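Local coordinates for AT-rich DNA-binding protein (Thermus thermophilus, PDB 2DT5), which acts as a redox-sensing transcriptional repressor of the Rex family, a homodimer that binds DNA and modulates transcription in response to the cellular NADH/NAD(+) balance, at the interface of chains A and B. Residues are numbered along the deposited sequence; one frame, centred on the assembly and turned at random. Chains: chain A/B, AT-rich DNA-binding protein.

Contact 1: the interface of chains A and B. Residues chain A 188-189; chain B 95, 98, 101, 169, 171, 187, 189.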
# COMPACT_ATOMS: atom_id res chain seq x y z
N ASP A 188 2.74 2.52 3.56
CA ASP A 188 4.17 2.54 3.24
C ASP A 188 4.37 1.84 1.89
O ASP A 188 3.51 1.09 1.44
CB ASP A 188 4.99 1.81 4.30
CG ASP A 188 4.73 0.33 4.31
OD1 ASP A 188 3.67 -0.07 4.83
OD2 ASP A 188 5.56 -0.44 3.78
N PHE A 189 5.51 2.10 1.26
CA PHE A 189 5.83 1.48 -0.01
C PHE A 189 6.90 0.40 0.18
O PHE A 189 7.38 -0.16 -0.79
CB PHE A 189 6.35 2.54 -0.99
CG PHE A 189 7.49 3.33 -0.46
CD1 PHE A 189 8.79 2.83 -0.54
CD2 PHE A 189 7.27 4.54 0.20
CE1 PHE A 189 9.86 3.52 0.05
CE2 PHE A 189 8.33 5.23 0.79
CZ PHE A 189 9.62 4.72 0.71
N LEU B 95 10.27 11.72 -0.35
CA LEU B 95 10.88 10.39 -0.36
C LEU B 95 12.37 10.41 -0.05
O LEU B 95 12.86 9.51 0.62
CB LEU B 95 10.64 9.71 -1.70
CG LEU B 95 9.18 9.33 -1.98
CD1 LEU B 95 9.06 8.70 -3.36
CD2 LEU B 95 8.70 8.34 -0.93
N TYR B 98 12.54 10.42 3.57
CA TYR B 98 11.82 9.38 4.33
C TYR B 98 12.84 8.61 5.16
O TYR B 98 13.83 8.11 4.64
CB TYR B 98 11.09 8.41 3.39
CG TYR B 98 10.29 7.34 4.10
CD1 TYR B 98 9.22 7.69 4.91
CD2 TYR B 98 10.58 5.99 3.92
CE1 TYR B 98 8.43 6.70 5.53
CE2 TYR B 98 9.79 4.99 4.53
CZ TYR B 98 8.72 5.36 5.33
OH TYR B 98 7.91 4.41 5.91
N PHE B 101 13.80 3.71 5.07
CA PHE B 101 14.31 2.81 4.04
C PHE B 101 15.06 1.62 4.64
O PHE B 101 15.01 0.52 4.11
CB PHE B 101 15.23 3.55 3.06
CG PHE B 101 14.48 4.37 2.03
CD1 PHE B 101 14.30 5.74 2.20
CD2 PHE B 101 13.96 3.77 0.89
CE1 PHE B 101 13.62 6.51 1.26
CE2 PHE B 101 13.27 4.53 -0.06
CZ PHE B 101 13.10 5.90 0.12
N LEU B 169 9.84 1.27 -8.95
CA LEU B 169 8.74 1.43 -8.02
C LEU B 169 8.04 2.67 -8.58
O LEU B 169 8.48 3.80 -8.39
CB LEU B 169 9.21 1.66 -6.59
CG LEU B 169 8.15 1.62 -5.48
CD1 LEU B 169 7.55 0.22 -5.40
CD2 LEU B 169 8.75 2.03 -4.13
N PHE B 171 5.27 5.42 -8.89
CA PHE B 171 4.23 6.15 -8.15
C PHE B 171 3.26 6.86 -9.09
O PHE B 171 2.14 7.20 -8.69
CB PHE B 171 4.84 7.18 -7.20
CG PHE B 171 5.65 6.57 -6.08
CD1 PHE B 171 6.91 6.04 -6.32
CD2 PHE B 171 5.13 6.52 -4.79
CE1 PHE B 171 7.66 5.46 -5.30
CE2 PHE B 171 5.86 5.94 -3.74
CZ PHE B 171 7.13 5.41 -3.99
N VAL B 187 2.70 1.95 -6.95
CA VAL B 187 2.29 2.31 -5.60
C VAL B 187 0.94 3.00 -5.65
O VAL B 187 0.64 3.73 -6.60
CB VAL B 187 3.29 3.30 -4.94
CG1 VAL B 187 2.83 3.64 -3.51
CG2 VAL B 187 4.71 2.71 -4.95
N PHE B 189 -0.94 5.02 -2.74
CA PHE B 189 -1.01 5.50 -1.36
C PHE B 189 -2.43 5.65 -0.86
O PHE B 189 -2.64 5.85 0.33
CB PHE B 189 -0.28 6.85 -1.24
CG PHE B 189 1.20 6.73 -1.03
CD1 PHE B 189 2.05 7.77 -1.35
CD2 PHE B 189 1.74 5.57 -0.48
CE1 PHE B 189 3.42 7.67 -1.13
CE2 PHE B 189 3.11 5.46 -0.26
CZ PHE B 189 3.95 6.52 -0.58
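A:Phe189 drives its benzyl group into an apolar socket on chain B, hiding 93 Å² of its surface there. The evidence for tight packing lies at the far end of the A:Phe189 ring: CZ is 3.6 Å from CD2 of B:Tyr98, CE1 is 3.6 Å from CE2 of B:Phe101, and CE2 is 3.6 Å from the methyl CD2 of B:Leu95. None of these rings stacks flat. The A:Phe189 plane is inclined by about 54° to that of B:Tyr98, presenting the CE2 corner over the rim of the tyrosine face. On the near flank, methyl CD2 of B:Leu169 reaches A:Phe189 CD1 at 3.7 Å, while A:Phe189 CD2 lies at the edge of the B:Phe189 ring, in its plane, 3.9 Å from CZ. A chi1 of 55° keeps CG close to both the backbone N and the carbonyl carbon, yet the far end of the ring still meets B:Tyr98 and B:Phe101. Packing is looser toward the backbone: CB of A:Asp188 comes no nearer than 4.2 Å to the B:Tyr98 hydroxyl OH, and B:Val187 CG2 stays 4.3 Å from A:Phe189 CB. This aromatic plug joins the homodimer; Leu95, Tyr98 and Phe189 also line an NAD pocket, so a link to cofactor binding is possible.

Contact 2: the interface of chains A and B. Residues chain A 143, 167-169, 183-185; chain B 193, 196.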
# COMPACT_ATOMS: atom_id res chain seq x y z
N ILE A 143 -12.52 11.11 7.63
CA ILE A 143 -11.20 10.52 7.47
C ILE A 143 -10.11 11.55 7.24
O ILE A 143 -10.28 12.48 6.45
CB ILE A 143 -11.21 9.54 6.26
CG1 ILE A 143 -12.04 8.30 6.59
CG2 ILE A 143 -9.79 9.16 5.87
CD1 ILE A 143 -12.37 7.45 5.33
N GLY A 167 -11.47 8.06 11.16
CA GLY A 167 -10.44 7.18 10.66
C GLY A 167 -9.22 7.96 10.26
O GLY A 167 -9.35 9.13 9.87
N ILE A 168 -8.05 7.33 10.34
CA ILE A 168 -6.82 8.01 9.96
C ILE A 168 -5.97 7.14 9.04
O ILE A 168 -5.59 6.03 9.39
CB ILE A 168 -5.99 8.37 11.21
CG1 ILE A 168 -6.78 9.34 12.11
CG2 ILE A 168 -4.65 8.99 10.80
CD1 ILE A 168 -6.04 9.72 13.38
N LEU A 169 -5.70 7.68 7.86
CA LEU A 169 -4.77 7.07 6.93
C LEU A 169 -3.43 7.69 7.31
O LEU A 169 -3.12 8.81 6.89
CB LEU A 169 -5.12 7.37 5.47
CG LEU A 169 -4.28 6.61 4.44
CD1 LEU A 169 -4.57 5.13 4.52
CD2 LEU A 169 -4.54 7.15 3.05
N ALA A 183 -10.53 4.14 13.56
CA ALA A 183 -9.78 3.29 12.66
C ALA A 183 -8.49 3.96 12.18
O ALA A 183 -8.46 5.17 11.95
CB ALA A 183 -10.65 2.93 11.44
N VAL A 184 -7.44 3.17 12.00
CA VAL A 184 -6.15 3.69 11.54
C VAL A 184 -5.52 2.68 10.57
O VAL A 184 -5.52 1.50 10.87
CB VAL A 184 -5.12 3.88 12.71
CG1 VAL A 184 -3.79 4.48 12.17
CG2 VAL A 184 -5.68 4.80 13.78
N GLU A 185 -5.01 3.16 9.43
CA GLU A 185 -4.31 2.30 8.47
C GLU A 185 -2.97 2.98 8.21
O GLU A 185 -2.94 4.16 7.88
CB GLU A 185 -5.05 2.19 7.12
CG GLU A 185 -6.27 1.33 7.15
CD GLU A 185 -5.93 -0.13 7.40
OE1 GLU A 185 -5.02 -0.64 6.71
OE2 GLU A 185 -6.59 -0.76 8.25
N LEU B 193 -7.71 3.86 1.99
CA LEU B 193 -9.00 4.51 2.19
C LEU B 193 -10.17 3.54 2.32
O LEU B 193 -11.04 3.70 3.18
CB LEU B 193 -9.28 5.46 1.04
CG LEU B 193 -8.44 6.73 1.01
CD1 LEU B 193 -8.85 7.61 -0.14
CD2 LEU B 193 -8.61 7.46 2.34
N LEU B 196 -10.20 1.77 5.49
CA LEU B 196 -10.75 2.59 6.58
C LEU B 196 -12.28 2.69 6.51
O LEU B 196 -12.96 2.63 7.55
CB LEU B 196 -10.18 4.02 6.57
CG LEU B 196 -8.77 4.24 7.10
CD1 LEU B 196 -8.31 5.68 6.75
CD2 LEU B 196 -8.76 4.03 8.62
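The carbonyl O of A:Ala183 is met from two directions: methyl CD2 of B:Leu196 lies 3.5 Å away across the interface, and within chain A the backbone N of A:Ile168 lies 2.7 Å away. The strands 167-170 and 183-186 belong to the Rossmann-fold domain of this Rex-family protein, and helix 192-201 of chain B lays B:Leu196 over them. Its two methyls are divided between the strands. B:Leu196 CD1 faces strand 167-170, standing 3.5 Å from the A:Leu169 backbone N, in van der Waals contact with the peptide group that joins A:Ile168 to A:Leu169. B:Leu196 CD2 instead meets strand 183-186 and is 3.6 Å from the A:Ala183 CB. The leucine CG is anti to its own carbonyl carbon (chi1 -77°), which points the fork at the strands. The aliphatic stem of A:Glu185 runs antiparallel alongside this leucine, the A:Glu185 CG 3.8 Å from B:Leu196 CG. On the other flank, CG2 of A:Ile143 approaches B:Leu196 CD1 at 3.9 Å. One helical turn earlier, B:Leu193 extends the apolar surface, its CD2 lying 4.1 Å from both A:Ile143 CG2 and A:Leu169 CD2.

Contact 3: the interface of chains A and B. Residues chain A 95, 101, 145, 169; chain B 189-190, 193.
B:Phe189, with phi -67° and psi -12°, turns its carbonyl toward chain A just ahead of helix 192-201, and B:Leu190 follows with its side chain laid onto the face of A:Phe101. The carbonyl O of B:Phe189 sits 3.6 Å from methyl CD2 of A:Leu169, a van der Waals contact between backbone and side chain. B:Leu190 hides 44 Å² against its partner, more than any other residue of this patch. Its CD1 methyl stands over the centre of the A:Phe101 face, 3.3 Å from the ring centroid. The centring is shown by the even spread of distances, B:Leu190 CD1 being 3.5 Å from A:Phe101 CD2 and 3.7 Å from A:Phe101 CE1, and it makes the contact a CH-pi interaction. A chi1 of -66° sets CG of B:Leu190 beside its own backbone N and anti to the carbonyl carbon, which carries CD1 out to the ring face; the side chain crosses that of A:Phe101 at about a right angle. The other methyl, B:Leu190 CD2, lies between the A:Phe101 rim and A:Leu145, 4.0 Å from A:Phe101 CE2 and 4.0 Å from A:Leu145 CD1. B:Leu193 adds a looser brush, its CD1 being 4.0 Å from CD2 at the rim of A:Phe101. Within chain A the backbone also borders the ring: the A:Leu95 carbonyl O lies at the A:Phe101 edge, in the ring plane, 3.2 Å from CE1.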
# COMPACT_ATOMS: atom_id res chain seq x y z
N LEU A 95 -0.39 14.98 -2.36
CA LEU A 95 -1.62 14.19 -2.28
C LEU A 95 -2.87 15.01 -2.65
O LEU A 95 -3.83 14.48 -3.22
CB LEU A 95 -1.77 13.58 -0.88
CG LEU A 95 -0.82 12.41 -0.53
CD1 LEU A 95 -0.82 12.15 0.99
CD2 LEU A 95 -1.25 11.17 -1.28
N PHE A 101 -8.53 9.82 -5.89
CA PHE A 101 -9.48 9.66 -4.79
C PHE A 101 -10.81 9.00 -5.19
O PHE A 101 -11.41 8.25 -4.40
CB PHE A 101 -9.74 11.00 -4.11
CG PHE A 101 -8.59 11.49 -3.26
CD1 PHE A 101 -7.54 12.22 -3.82
CD2 PHE A 101 -8.53 11.18 -1.90
CE1 PHE A 101 -6.46 12.65 -3.03
CE2 PHE A 101 -7.46 11.60 -1.11
CZ PHE A 101 -6.42 12.33 -1.68
N LEU A 145 -5.97 12.22 6.31
CA LEU A 145 -4.73 11.71 5.81
C LEU A 145 -3.67 12.40 6.69
O LEU A 145 -3.52 13.60 6.59
CB LEU A 145 -4.45 12.08 4.32
CG LEU A 145 -5.50 11.86 3.22
CD1 LEU A 145 -4.85 11.28 1.96
CD2 LEU A 145 -6.63 10.97 3.69
N LEU A 169 -5.70 7.68 7.86
CA LEU A 169 -4.77 7.07 6.93
C LEU A 169 -3.43 7.69 7.31
O LEU A 169 -3.12 8.81 6.89
CB LEU A 169 -5.12 7.37 5.47
CG LEU A 169 -4.28 6.61 4.44
CD1 LEU A 169 -4.57 5.13 4.52
CD2 LEU A 169 -4.54 7.15 3.05
N PHE B 189 -0.94 5.02 -2.74
CA PHE B 189 -1.01 5.50 -1.36
C PHE B 189 -2.43 5.65 -0.86
O PHE B 189 -2.64 5.85 0.33
CB PHE B 189 -0.28 6.85 -1.24
CG PHE B 189 1.20 6.73 -1.03
CD1 PHE B 189 2.05 7.77 -1.35
CD2 PHE B 189 1.74 5.57 -0.48
CE1 PHE B 189 3.42 7.67 -1.13
CE2 PHE B 189 3.11 5.46 -0.26
CZ PHE B 189 3.95 6.52 -0.58
N LEU B 190 -3.40 5.57 -1.76
CA LEU B 190 -4.79 5.72 -1.35
C LEU B 190 -5.53 4.39 -1.19
O LEU B 190 -6.71 4.36 -0.87
CB LEU B 190 -5.54 6.63 -2.33
CG LEU B 190 -5.06 8.10 -2.32
CD1 LEU B 190 -6.07 8.99 -3.03
CD2 LEU B 190 -4.89 8.57 -0.92
N LEU B 193 -7.71 3.86 1.99
CA LEU B 193 -9.00 4.51 2.19
C LEU B 193 -10.17 3.54 2.32
O LEU B 193 -11.04 3.70 3.18
CB LEU B 193 -9.28 5.46 1.04
CG LEU B 193 -8.44 6.73 1.01
CD1 LEU B 193 -8.85 7.61 -0.14
CD2 LEU B 193 -8.61 7.46 2.34

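Measured between centres of their C-alpha atoms, contact 1 lies about 18 Å from contact 2 and about 13 Å from contact 3, while contacts 2 and 3 are about 9 Å apart. Contact 3 bridges the others: it shares B:Phe189 with contact 1, and A:Leu169 and B:Leu193 with contact 2. B:Phe189, B:Leu190, B:Leu193 and B:Leu196 successively meet the partner. The interface as a whole is two-fold symmetric, but the two Phe189 side chains differ in rotamer, and insertion of the ring is seen for A:Phe189. The reciprocal contacts of helix 192-201 are consistent with the homodimer.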